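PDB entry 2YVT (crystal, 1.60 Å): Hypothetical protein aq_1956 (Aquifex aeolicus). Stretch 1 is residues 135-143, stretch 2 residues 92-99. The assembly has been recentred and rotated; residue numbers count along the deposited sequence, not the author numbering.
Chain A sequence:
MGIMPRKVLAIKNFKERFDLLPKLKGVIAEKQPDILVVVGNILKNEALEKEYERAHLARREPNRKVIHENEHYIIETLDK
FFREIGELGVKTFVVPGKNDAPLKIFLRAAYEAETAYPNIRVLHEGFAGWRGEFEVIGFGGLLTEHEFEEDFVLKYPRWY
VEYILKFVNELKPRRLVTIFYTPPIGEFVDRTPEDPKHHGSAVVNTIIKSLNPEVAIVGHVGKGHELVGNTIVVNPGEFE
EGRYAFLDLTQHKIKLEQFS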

# COMPACT_ATOMS: atom_id res chain seq x y z
N GLU A 135 -8.96 -12.98 -5.86
CA GLU A 135 -7.82 -12.42 -6.56
C GLU A 135 -7.46 -11.13 -5.84
O GLU A 135 -8.32 -10.27 -5.61
CB GLU A 135 -8.13 -12.12 -8.04
CG GLU A 135 -8.32 -13.36 -8.93
CD GLU A 135 -7.03 -14.11 -9.26
OE1 GLU A 135 -5.95 -13.75 -8.74
OE2 GLU A 135 -7.10 -15.07 -10.06
N VAL A 136 -6.19 -11.00 -5.47
CA VAL A 136 -5.72 -9.80 -4.78
C VAL A 136 -4.86 -9.01 -5.76
O VAL A 136 -3.89 -9.54 -6.29
CB VAL A 136 -4.92 -10.15 -3.50
CG1 VAL A 136 -4.63 -8.90 -2.68
CG2 VAL A 136 -5.73 -11.14 -2.65
N ILE A 137 -5.26 -7.77 -6.00
CA ILE A 137 -4.56 -6.90 -6.96
C ILE A 137 -3.92 -5.76 -6.18
O ILE A 137 -4.55 -5.17 -5.31
CB ILE A 137 -5.54 -6.32 -7.99
CG1 ILE A 137 -6.20 -7.46 -8.78
CG2 ILE A 137 -4.85 -5.35 -8.94
CD1 ILE A 137 -7.37 -7.00 -9.58
N GLY A 138 -2.66 -5.46 -6.50
CA GLY A 138 -1.97 -4.33 -5.88
C GLY A 138 -1.45 -3.35 -6.90
O GLY A 138 -0.93 -3.74 -7.94
N PHE A 139 -1.58 -2.06 -6.60
CA PHE A 139 -0.97 -1.03 -7.44
C PHE A 139 -0.58 0.12 -6.52
O PHE A 139 -1.44 0.87 -6.02
CB PHE A 139 -1.95 -0.58 -8.54
CG PHE A 139 -1.28 0.05 -9.75
CD1 PHE A 139 -1.58 -0.41 -11.04
CD2 PHE A 139 -0.35 1.08 -9.61
CE1 PHE A 139 -0.97 0.15 -12.17
CE2 PHE A 139 0.28 1.65 -10.73
CZ PHE A 139 -0.04 1.18 -12.01
N GLY A 140 0.72 0.21 -6.25
CA GLY A 140 1.25 1.19 -5.31
C GLY A 140 1.58 2.54 -5.91
O GLY A 140 1.27 2.84 -7.07
N GLY A 141 2.22 3.38 -5.10
CA GLY A 141 2.60 4.71 -5.53
C GLY A 141 1.46 5.71 -5.49
O GLY A 141 0.30 5.34 -5.30
N LEU A 142 1.80 6.98 -5.67
CA LEU A 142 0.81 8.05 -5.74
C LEU A 142 0.20 8.06 -7.13
O LEU A 142 0.91 8.26 -8.11
CB LEU A 142 1.45 9.39 -5.42
CG LEU A 142 0.46 10.54 -5.22
CD1 LEU A 142 -0.35 10.36 -3.94
CD2 LEU A 142 1.21 11.86 -5.22
N LEU A 143 -1.11 7.83 -7.20
CA LEU A 143 -1.80 7.85 -8.49
C LEU A 143 -2.30 9.27 -8.72
O LEU A 143 -2.88 9.90 -7.83
CB LEU A 143 -2.94 6.81 -8.52
CG LEU A 143 -2.51 5.40 -8.08
CD1 LEU A 143 -3.62 4.39 -8.30
CD2 LEU A 143 -1.20 4.95 -8.76
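Stretch 2, residues 92-99: TFVVPGKN

Stretch 2 of aq_1956 (residues 92-99) lies along stretch 1 (residues 135-143). Thr92 to Val95 form the end of a strand that runs in nearly the same direction as the strand that enters stretch 1 at Glu135, the two N-to-C directions differing by 27°. At their closest the axes are 7.5 Å apart, too far for backbone pairing, so side chains fill the space; beyond Val95 the chain continues as loop and draws closer, with CA atoms 4.9 Å apart at Gly140 and Pro96 and 4.3 Å at Gly141 and Lys98.

The apolar packing is led by Phe93 and Val95, which both point toward stretch 1. Val136 lies against Phe93, its CG2 4.0 Å from Phe93 CE2 and its CG1 over one face of the ring. Val95 (chi1 t) reaches the glycines, with CG2 4.2 Å from Gly138 CA and CG1 3.5 Å from Gly140 CA. An ideal CB on Gly138 would be a tight 3.1 Å from Val95 CG2. Farther along, Leu142 CD2 meets the aliphatic part of Lys98 at CD, 4.0 Å away.

The polar contacts converge on Pro96 O. The one hydrogen bond across the stretches is backbone to backbone, Gly141 N to Pro96 O, 2.9 Å. The same Pro96 O receives a CA-H...O contact from Gly140 CA at 3.1 Å; an ideal CB on Gly140 would clash with this oxygen.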

# COMPACT_ATOMS: atom_id res chain seq x y z
N THR A 92 1.47 -12.50 3.88
CA THR A 92 1.54 -11.04 3.87
C THR A 92 1.58 -10.50 2.45
O THR A 92 2.34 -11.02 1.61
CB THR A 92 2.79 -10.55 4.63
OG1 THR A 92 2.77 -11.06 5.97
CG2 THR A 92 2.86 -9.03 4.69
N PHE A 93 0.78 -9.47 2.18
CA PHE A 93 0.86 -8.73 0.94
C PHE A 93 1.36 -7.33 1.25
O PHE A 93 0.89 -6.69 2.19
CB PHE A 93 -0.50 -8.64 0.24
CG PHE A 93 -1.02 -9.96 -0.22
CD1 PHE A 93 -0.37 -10.67 -1.22
CD2 PHE A 93 -2.17 -10.51 0.35
CE1 PHE A 93 -0.85 -11.90 -1.66
CE2 PHE A 93 -2.66 -11.74 -0.08
CZ PHE A 93 -2.00 -12.44 -1.08
N VAL A 94 2.33 -6.87 0.46
CA VAL A 94 2.94 -5.56 0.64
C VAL A 94 2.76 -4.77 -0.65
O VAL A 94 3.02 -5.27 -1.73
CB VAL A 94 4.46 -5.70 0.94
CG1 VAL A 94 5.12 -4.33 1.05
CG2 VAL A 94 4.68 -6.51 2.23
N VAL A 95 2.32 -3.51 -0.52
CA VAL A 95 2.11 -2.63 -1.67
C VAL A 95 2.88 -1.32 -1.41
O VAL A 95 2.67 -0.70 -0.38
CB VAL A 95 0.60 -2.35 -1.90
CG1 VAL A 95 0.40 -1.35 -3.03
CG2 VAL A 95 -0.13 -3.66 -2.18
N PRO A 96 3.80 -0.95 -2.32
CA PRO A 96 4.68 0.18 -2.02
C PRO A 96 3.99 1.53 -2.07
O PRO A 96 3.00 1.72 -2.81
CB PRO A 96 5.75 0.09 -3.13
CG PRO A 96 5.02 -0.53 -4.28
CD PRO A 96 4.09 -1.53 -3.64
N GLY A 97 4.50 2.47 -1.27
CA GLY A 97 4.00 3.84 -1.29
C GLY A 97 4.81 4.77 -2.18
O GLY A 97 5.75 4.36 -2.87
N LYS A 98 4.41 6.04 -2.17
CA LYS A 98 5.10 7.08 -2.93
C LYS A 98 6.60 7.14 -2.62
O LYS A 98 7.41 7.45 -3.50
CB LYS A 98 4.43 8.42 -2.64
CG LYS A 98 5.06 9.65 -3.24
CD LYS A 98 4.30 10.91 -2.80
CE LYS A 98 4.04 10.96 -1.28
NZ LYS A 98 2.71 10.44 -0.79
N ASN A 99 6.99 6.85 -1.38
CA ASN A 99 8.39 7.01 -0.99
C ASN A 99 9.21 5.72 -1.07
O ASN A 99 10.37 5.68 -0.65
CB ASN A 99 8.48 7.62 0.40
CG ASN A 99 7.89 9.00 0.45
OD1 ASN A 99 6.86 9.23 1.09
ND2 ASN A 99 8.51 9.93 -0.27